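Local coordinates for Lpg0393 helical bundle domain-containing protein (Legionella pneumophila subsp. pneumophila str. Philadelphia 1, PDB 4R0G), which acts as a guanine-nucleotide exchange factor for the small GTPases Rab5, Rab21 and Rab22, probably through its VPS9-like helical domain, at residues Leu58-Ala69 and Phe146-Ala157. Numbering follows the deposited sequence.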
ATOM      1  N   LEU A  58       5.209  14.163 -26.606  1.00 49.51           N
ATOM      2  CA  LEU A  58       4.479  12.918 -26.659  1.00 48.06           C
ATOM      3  C   LEU A  58       5.189  11.789 -25.908  1.00 51.81           C
ATOM      4  O   LEU A  58       4.560  11.009 -25.183  1.00 58.85           O
ATOM      5  CB  LEU A  58       4.203  12.556 -28.124  1.00 53.33           C
ATOM      6  CG  LEU A  58       3.277  11.376 -28.392  1.00 64.50           C
ATOM      7  CD1 LEU A  58       1.881  11.670 -27.838  1.00 65.24           C
ATOM      8  CD2 LEU A  58       3.227  11.095 -29.887  1.00 64.38           C
ATOM      9  N   ASP A  59       6.501  11.714 -26.063  1.00 54.16           N
ATOM     10  CA  ASP A  59       7.287  10.703 -25.371  1.00 50.91           C
ATOM     11  C   ASP A  59       7.284  10.899 -23.836  1.00 45.44           C
ATOM     12  O   ASP A  59       7.307   9.932 -23.079  1.00 46.66           O
ATOM     13  CB  ASP A  59       8.707  10.643 -25.979  1.00 58.53           C
ATOM     14  CG  ASP A  59       9.651   9.719 -25.202  1.00 69.71           C
ATOM     15  OD1 ASP A  59       9.423   8.468 -25.264  1.00 67.88           O
ATOM     16  OD2 ASP A  59      10.612  10.252 -24.547  1.00 51.77           O
ATOM     17  N   ASP A  60       7.217  12.142 -23.376  1.00 49.28           N
ATOM     18  CA  ASP A  60       7.182  12.420 -21.933  1.00 50.00           C
ATOM     19  C   ASP A  60       5.948  11.766 -21.338  1.00 47.97           C
ATOM     20  O   ASP A  60       5.973  11.211 -20.240  1.00 47.46           O
ATOM     21  CB  ASP A  60       7.124  13.940 -21.650  1.00 49.52           C
ATOM     22  CG  ASP A  60       8.478  14.655 -21.822  1.00 57.05           C
ATOM     23  OD1 ASP A  60       9.358  14.161 -22.572  1.00 56.92           O
ATOM     24  OD2 ASP A  60       8.646  15.741 -21.212  1.00 59.36           O
ATOM     25  N   ILE A  61       4.864  11.846 -22.087  1.00 48.86           N
ATOM     26  CA  ILE A  61       3.590  11.273 -21.689  1.00 48.15           C
ATOM     27  C   ILE A  61       3.667   9.756 -21.622  1.00 50.23           C
ATOM     28  O   ILE A  61       3.254   9.152 -20.631  1.00 48.75           O
ATOM     29  CB  ILE A  61       2.512  11.691 -22.701  1.00 47.08           C
ATOM     30  CG1 ILE A  61       2.433  13.201 -22.743  1.00 39.50           C
ATOM     31  CG2 ILE A  61       1.164  11.095 -22.386  1.00 45.73           C
ATOM     32  CD1 ILE A  61       1.596  13.693 -23.839  1.00 46.25           C
ATOM     33  N   LYS A  62       4.205   9.143 -22.674  1.00 48.60           N
ATOM     34  CA  LYS A  62       4.237   7.681 -22.754  1.00 49.34           C
ATOM     35  C   LYS A  62       5.104   7.012 -21.689  1.00 47.63           C
ATOM     36  O   LYS A  62       4.810   5.905 -21.233  1.00 46.25           O
ATOM     37  CB  LYS A  62       4.629   7.227 -24.167  1.00 49.06           C
ATOM     38  CG  LYS A  62       3.424   7.076 -25.082  1.00 54.33           C
ATOM     39  CD  LYS A  62       3.761   6.378 -26.364  1.00 63.86           C
ATOM     40  CE  LYS A  62       2.531   6.271 -27.258  1.00 71.83           C
ATOM     41  NZ  LYS A  62       2.884   5.793 -28.642  1.00 86.84           N
ATOM     42  N   LYS A  63       6.176   7.688 -21.302  1.00 50.92           N
ATOM     43  CA  LYS A  63       7.053   7.164 -20.268  1.00 53.58           C
ATOM     44  C   LYS A  63       6.368   7.368 -18.940  1.00 51.63           C
ATOM     45  O   LYS A  63       6.439   6.526 -18.044  1.00 56.61           O
ATOM     46  CB  LYS A  63       8.439   7.825 -20.314  1.00 46.53           C
ATOM     47  CG  LYS A  63       9.415   7.044 -21.148  1.00 53.47           C
ATOM     48  CD  LYS A  63      10.496   7.925 -21.747  1.00 61.12           C
ATOM     49  CE  LYS A  63      11.183   7.225 -22.933  1.00 53.71           C
ATOM     50  NZ  LYS A  63      12.295   8.052 -23.527  1.00 67.57           N
ATOM     51  N   PHE A  64       5.663   8.476 -18.826  1.00 48.23           N
ATOM     52  CA  PHE A  64       4.963   8.744 -17.590  1.00 49.95           C
ATOM     53  C   PHE A  64       3.858   7.692 -17.432  1.00 51.69           C
ATOM     54  O   PHE A  64       3.463   7.351 -16.306  1.00 49.77           O
ATOM     55  CB  PHE A  64       4.415  10.174 -17.586  1.00 42.11           C
ATOM     56  CG  PHE A  64       3.673  10.518 -16.349  1.00 47.27           C
ATOM     57  CD1 PHE A  64       4.359  10.762 -15.164  1.00 40.81           C
ATOM     58  CD2 PHE A  64       2.271  10.576 -16.349  1.00 47.33           C
ATOM     59  CE1 PHE A  64       3.675  11.075 -14.003  1.00 37.19           C
ATOM     60  CE2 PHE A  64       1.566  10.894 -15.177  1.00 35.85           C
ATOM     61  CZ  PHE A  64       2.272  11.138 -14.009  1.00 38.55           C
ATOM     62  N   ALA A  65       3.388   7.154 -18.562  1.00 49.80           N
ATOM     63  CA  ALA A  65       2.359   6.115 -18.523  1.00 48.33           C
ATOM     64  C   ALA A  65       2.924   4.882 -17.829  1.00 50.47           C
ATOM     65  O   ALA A  65       2.248   4.265 -16.984  1.00 46.18           O
ATOM     66  CB  ALA A  65       1.863   5.772 -19.899  1.00 44.66           C
ATOM     67  N   ILE A  66       4.165   4.527 -18.174  1.00 47.46           N
ATOM     68  CA  ILE A  66       4.815   3.394 -17.522  1.00 46.10           C
ATOM     69  C   ILE A  66       4.770   3.603 -16.005  1.00 50.35           C
ATOM     70  O   ILE A  66       4.239   2.751 -15.268  1.00 44.34           O
ATOM     71  CB  ILE A  66       6.264   3.211 -17.977  1.00 42.40           C
ATOM     72  CG1 ILE A  66       6.342   3.107 -19.499  1.00 47.38           C
ATOM     73  CG2 ILE A  66       6.831   1.974 -17.389  1.00 40.86           C
ATOM     74  CD1 ILE A  66       7.701   3.497 -20.047  1.00 45.30           C
ATOM     75  N   LEU A  67       5.265   4.762 -15.559  1.00 45.11           N
ATOM     76  CA  LEU A  67       5.296   5.088 -14.141  1.00 46.24           C
ATOM     77  C   LEU A  67       3.929   4.850 -13.488  1.00 45.00           C
ATOM     78  O   LEU A  67       3.825   4.177 -12.474  1.00 45.26           O
ATOM     79  CB  LEU A  67       5.748   6.536 -13.947  1.00 47.11           C
ATOM     80  CG  LEU A  67       6.562   6.897 -12.686  1.00 46.04           C
ATOM     81  CD1 LEU A  67       6.290   8.331 -12.252  1.00 43.92           C
ATOM     82  CD2 LEU A  67       6.323   5.962 -11.517  1.00 43.74           C
ATOM     83  N   TYR A  68       2.881   5.375 -14.102  1.00 46.90           N
ATOM     84  CA  TYR A  68       1.528   5.220 -13.588  1.00 44.05           C
ATOM     85  C   TYR A  68       1.100   3.767 -13.509  1.00 44.28           C
ATOM     86  O   TYR A  68       0.568   3.314 -12.492  1.00 44.46           O
ATOM     87  CB  TYR A  68       0.547   5.936 -14.500  1.00 47.82           C
ATOM     88  CG  TYR A  68      -0.631   6.456 -13.747  1.00 49.84           C
ATOM     89  CD1 TYR A  68      -0.611   7.734 -13.218  1.00 43.72           C
ATOM     90  CD2 TYR A  68      -1.764   5.666 -13.537  1.00 44.85           C
ATOM     91  CE1 TYR A  68      -1.698   8.227 -12.512  1.00 49.93           C
ATOM     92  CE2 TYR A  68      -2.855   6.148 -12.818  1.00 41.06           C
ATOM     93  CZ  TYR A  68      -2.814   7.431 -12.316  1.00 49.36           C
ATOM     94  OH  TYR A  68      -3.872   7.946 -11.615  1.00 56.08           O
ATOM     95  N   ALA A  69       1.292   3.045 -14.606  1.00 45.28           N
ATOM     96  CA  ALA A  69       0.953   1.629 -14.648  1.00 42.82           C
ATOM     97  C   ALA A  69       1.562   0.936 -13.435  1.00 45.41           C
ATOM     98  O   ALA A  69       0.945   0.071 -12.813  1.00 46.57           O
ATOM     99  CB  ALA A  69       1.479   1.005 -15.928  1.00 45.87           C
ATOM    100  N   PHE A 146      -4.799   9.046 -22.511  1.00 57.74           N
ATOM    101  CA  PHE A 146      -3.738   8.686 -21.578  1.00 51.50           C
ATOM    102  C   PHE A 146      -3.965   7.330 -20.941  1.00 51.42           C
ATOM    103  O   PHE A 146      -3.124   6.446 -21.019  1.00 57.60           O
ATOM    104  CB  PHE A 146      -3.598   9.758 -20.505  1.00 51.31           C
ATOM    105  CG  PHE A 146      -2.627   9.417 -19.422  1.00 43.36           C
ATOM    106  CD1 PHE A 146      -1.277   9.410 -19.667  1.00 45.53           C
ATOM    107  CD2 PHE A 146      -3.068   9.145 -18.145  1.00 43.36           C
ATOM    108  CE1 PHE A 146      -0.374   9.108 -18.665  1.00 44.68           C
ATOM    109  CE2 PHE A 146      -2.176   8.852 -17.143  1.00 44.75           C
ATOM    110  CZ  PHE A 146      -0.823   8.829 -17.406  1.00 45.20           C
ATOM    111  N   PHE A 147      -5.083   7.183 -20.254  1.00 53.90           N
ATOM    112  CA  PHE A 147      -5.359   5.949 -19.536  1.00 53.20           C
ATOM    113  C   PHE A 147      -5.336   4.720 -20.442  1.00 57.32           C
ATOM    114  O   PHE A 147      -4.959   3.626 -20.010  1.00 57.17           O
ATOM    115  CB  PHE A 147      -6.662   6.082 -18.767  1.00 47.12           C
ATOM    116  CG  PHE A 147      -6.551   6.973 -17.569  1.00 45.42           C
ATOM    117  CD1 PHE A 147      -5.479   6.828 -16.680  1.00 52.86           C
ATOM    118  CD2 PHE A 147      -7.492   7.972 -17.327  1.00 53.73           C
ATOM    119  CE1 PHE A 147      -5.346   7.661 -15.531  1.00 50.39           C
ATOM    120  CE2 PHE A 147      -7.378   8.812 -16.196  1.00 57.24           C
ATOM    121  CZ  PHE A 147      -6.295   8.654 -15.296  1.00 53.92           C
ATOM    122  N   THR A 148      -5.691   4.915 -21.710  1.00 58.93           N
ATOM    123  CA  THR A 148      -5.543   3.858 -22.712  1.00 59.84           C
ATOM    124  C   THR A 148      -4.062   3.476 -22.876  1.00 61.03           C
ATOM    125  O   THR A 148      -3.703   2.295 -22.853  1.00 62.82           O
ATOM    126  CB  THR A 148      -6.129   4.281 -24.066  1.00 60.65           C
ATOM    127  OG1 THR A 148      -5.388   5.402 -24.547  1.00 70.75           O
ATOM    128  CG2 THR A 148      -7.604   4.671 -23.925  1.00 55.27           C
ATOM    129  N   TRP A 149      -3.206   4.475 -23.052  1.00 57.26           N
ATOM    130  CA  TRP A 149      -1.767   4.228 -23.058  1.00 64.02           C
ATOM    131  C   TRP A 149      -1.261   3.540 -21.779  1.00 61.99           C
ATOM    132  O   TRP A 149      -0.224   2.869 -21.791  1.00 64.91           O
ATOM    133  CB  TRP A 149      -1.001   5.528 -23.298  1.00 60.02           C
ATOM    134  CG  TRP A 149      -1.234   6.053 -24.661  1.00 63.91           C
ATOM    135  CD1 TRP A 149      -1.760   5.366 -25.709  1.00 65.69           C
ATOM    136  CD2 TRP A 149      -0.948   7.378 -25.143  1.00 67.83           C
ATOM    137  NE1 TRP A 149      -1.821   6.175 -26.819  1.00 74.89           N
ATOM    138  CE2 TRP A 149      -1.331   7.415 -26.500  1.00 68.24           C
ATOM    139  CE3 TRP A 149      -0.407   8.533 -24.558  1.00 63.04           C
ATOM    140  CZ2 TRP A 149      -1.204   8.565 -27.281  1.00 57.96           C
ATOM    141  CZ3 TRP A 149      -0.281   9.668 -25.334  1.00 58.40           C
ATOM    142  CH2 TRP A 149      -0.681   9.676 -26.680  1.00 61.54           C
ATOM    143  N   VAL A 150      -1.981   3.706 -20.679  1.00 56.66           N
ATOM    144  CA  VAL A 150      -1.573   3.057 -19.450  1.00 59.98           C
ATOM    145  C   VAL A 150      -1.895   1.571 -19.518  1.00 64.67           C
ATOM    146  O   VAL A 150      -1.033   0.737 -19.232  1.00 73.09           O
ATOM    147  CB  VAL A 150      -2.160   3.747 -18.216  1.00 59.57           C
ATOM    148  CG1 VAL A 150      -2.077   2.844 -16.989  1.00 53.57           C
ATOM    149  CG2 VAL A 150      -1.412   5.048 -17.974  1.00 53.94           C
ATOM    150  N   LYS A 151      -3.114   1.244 -19.943  1.00 64.19           N
ATOM    151  CA  LYS A 151      -3.468  -0.139 -20.266  1.00 61.40           C
ATOM    152  C   LYS A 151      -2.515  -0.797 -21.273  1.00 61.61           C
ATOM    153  O   LYS A 151      -2.307  -2.002 -21.211  1.00 68.72           O
ATOM    154  CB  LYS A 151      -4.918  -0.237 -20.747  1.00 55.60           C
ATOM    155  CG  LYS A 151      -5.928   0.045 -19.637  1.00 76.87           C
ATOM    156  CD  LYS A 151      -7.312  -0.546 -19.927  1.00 90.10           C
ATOM    157  CE  LYS A 151      -8.213  -0.466 -18.688  1.00 93.27           C
ATOM    158  NZ  LYS A 151      -9.585  -0.998 -18.932  1.00 93.26           N
ATOM    159  N   GLU A 152      -1.934  -0.015 -22.180  1.00 56.27           N
ATOM    160  CA  GLU A 152      -1.062  -0.558 -23.219  1.00 55.42           C
ATOM    161  C   GLU A 152       0.414  -0.553 -22.906  1.00 62.37           C
ATOM    162  O   GLU A 152       1.195  -0.957 -23.762  1.00 69.44           O
ATOM    163  CB  GLU A 152      -1.223   0.216 -24.525  1.00 56.40           C
ATOM    164  CG  GLU A 152      -2.602   0.203 -25.093  1.00 62.61           C
ATOM    165  CD  GLU A 152      -2.747   1.229 -26.195  1.00 73.40           C
ATOM    166  OE1 GLU A 152      -1.689   1.694 -26.709  1.00 67.71           O
ATOM    167  OE2 GLU A 152      -3.911   1.579 -26.525  1.00 70.49           O
ATOM    168  N   ALA A 153       0.807  -0.058 -21.732  1.00 59.91           N
ATOM    169  CA  ALA A 153       2.230   0.088 -21.387  1.00 55.51           C
ATOM    170  C   ALA A 153       3.000  -1.229 -21.529  1.00 57.55           C
ATOM    171  O   ALA A 153       2.510  -2.277 -21.123  1.00 56.01           O
ATOM    172  CB  ALA A 153       2.387   0.629 -19.977  1.00 56.61           C
ATOM    173  N   ASP A 154       4.210  -1.171 -22.087  1.00 66.70           N
ATOM    174  CA  ASP A 154       5.019  -2.379 -22.306  1.00 63.63           C
ATOM    175  C   ASP A 154       5.187  -3.119 -20.983  1.00 66.50           C
ATOM    176  O   ASP A 154       5.740  -2.581 -20.013  1.00 66.95           O
ATOM    177  CB  ASP A 154       6.408  -2.004 -22.837  1.00 53.51           C
ATOM    178  CG  ASP A 154       7.265  -3.219 -23.171  1.00 64.12           C
ATOM    179  OD1 ASP A 154       6.689  -4.302 -23.416  1.00 76.21           O
ATOM    180  OD2 ASP A 154       8.517  -3.096 -23.204  1.00 64.57           O
ATOM    181  N   SER A 155       4.739  -4.370 -20.964  1.00 68.95           N
ATOM    182  CA  SER A 155       4.837  -5.203 -19.771  1.00 68.98           C
ATOM    183  C   SER A 155       6.306  -5.392 -19.382  1.00 67.24           C
ATOM    184  O   SER A 155       6.643  -5.425 -18.202  1.00 64.76           O
ATOM    185  CB  SER A 155       4.160  -6.535 -20.029  1.00 69.61           C
ATOM    186  OG  SER A 155       4.552  -7.003 -21.309  1.00 88.13           O
ATOM    187  N   SER A 156       7.181  -5.475 -20.377  1.00 67.96           N
ATOM    188  CA  SER A 156       8.607  -5.511 -20.104  1.00 67.76           C
ATOM    189  C   SER A 156       9.026  -4.270 -19.324  1.00 64.00           C
ATOM    190  O   SER A 156       9.609  -4.392 -18.252  1.00 61.09           O
ATOM    191  CB  SER A 156       9.416  -5.627 -21.401  1.00 72.24           C
ATOM    192  OG  SER A 156       9.106  -6.824 -22.099  1.00 78.36           O
ATOM    193  N   ALA A 157       8.692  -3.089 -19.851  1.00 58.92           N
ATOM    194  CA  ALA A 157       9.198  -1.815 -19.319  1.00 55.93           C
ATOM    195  C   ALA A 157       8.675  -1.492 -17.935  1.00 62.99           C
ATOM    196  O   ALA A 157       9.364  -0.832 -17.139  1.00 56.33           O
ATOM    197  CB  ALA A 157       8.853  -0.691 -20.239  1.00 44.84           C
TER
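A knob-into-hole contact between two helices of the VPS9-like domain brings Phe-146 into a hole formed by Ile-61, Phe-64, Ala-65 and Tyr-68. The 146-151 end of helix 132-151 crosses 58-69 at -61°, the axes of these segments approaching to 8.7 Å, and the chain then turns through 152-154 and continues as helix 155-183. The Phe-146 side chain leaves its backbone on the side away from N (chi1 174°), which carries the ring into the hole, its CZ 3.7 Å from CD2 of Phe-64; these two rings meet rim to rim. The same ring points its edge at the face of Tyr-68 in a T-shaped pair, planes at 83°, while Phe-147 brings a second, offset edge toward Tyr-68, completing a four-ring aromatic cluster. Leu-93 of helix 80-101 touches both Phe-64 and Phe-146.

The helices come closest at Ala-65 and Val-150, consistent with the small side chain of Ala-65, whose CB lies 3.9 Å from CG2 of Val-150. The other methyl of Val-150, CG1, rests against Ala-69, whose CB also meets CB of Ala-153. Ala-157, past the turn, packs on Ile-66.

Toward the start of helix 58-71, Leu-58 CD1 rests against CH2 of Trp-149. Ile-61 CG2 lies in the indole plane at its edge, 3.6 Å from CZ3, whereas the extended Lys-62 chain passes over one face as a CH-pi contact, with CE 4.2 Å from the centroid of the five-membered ring.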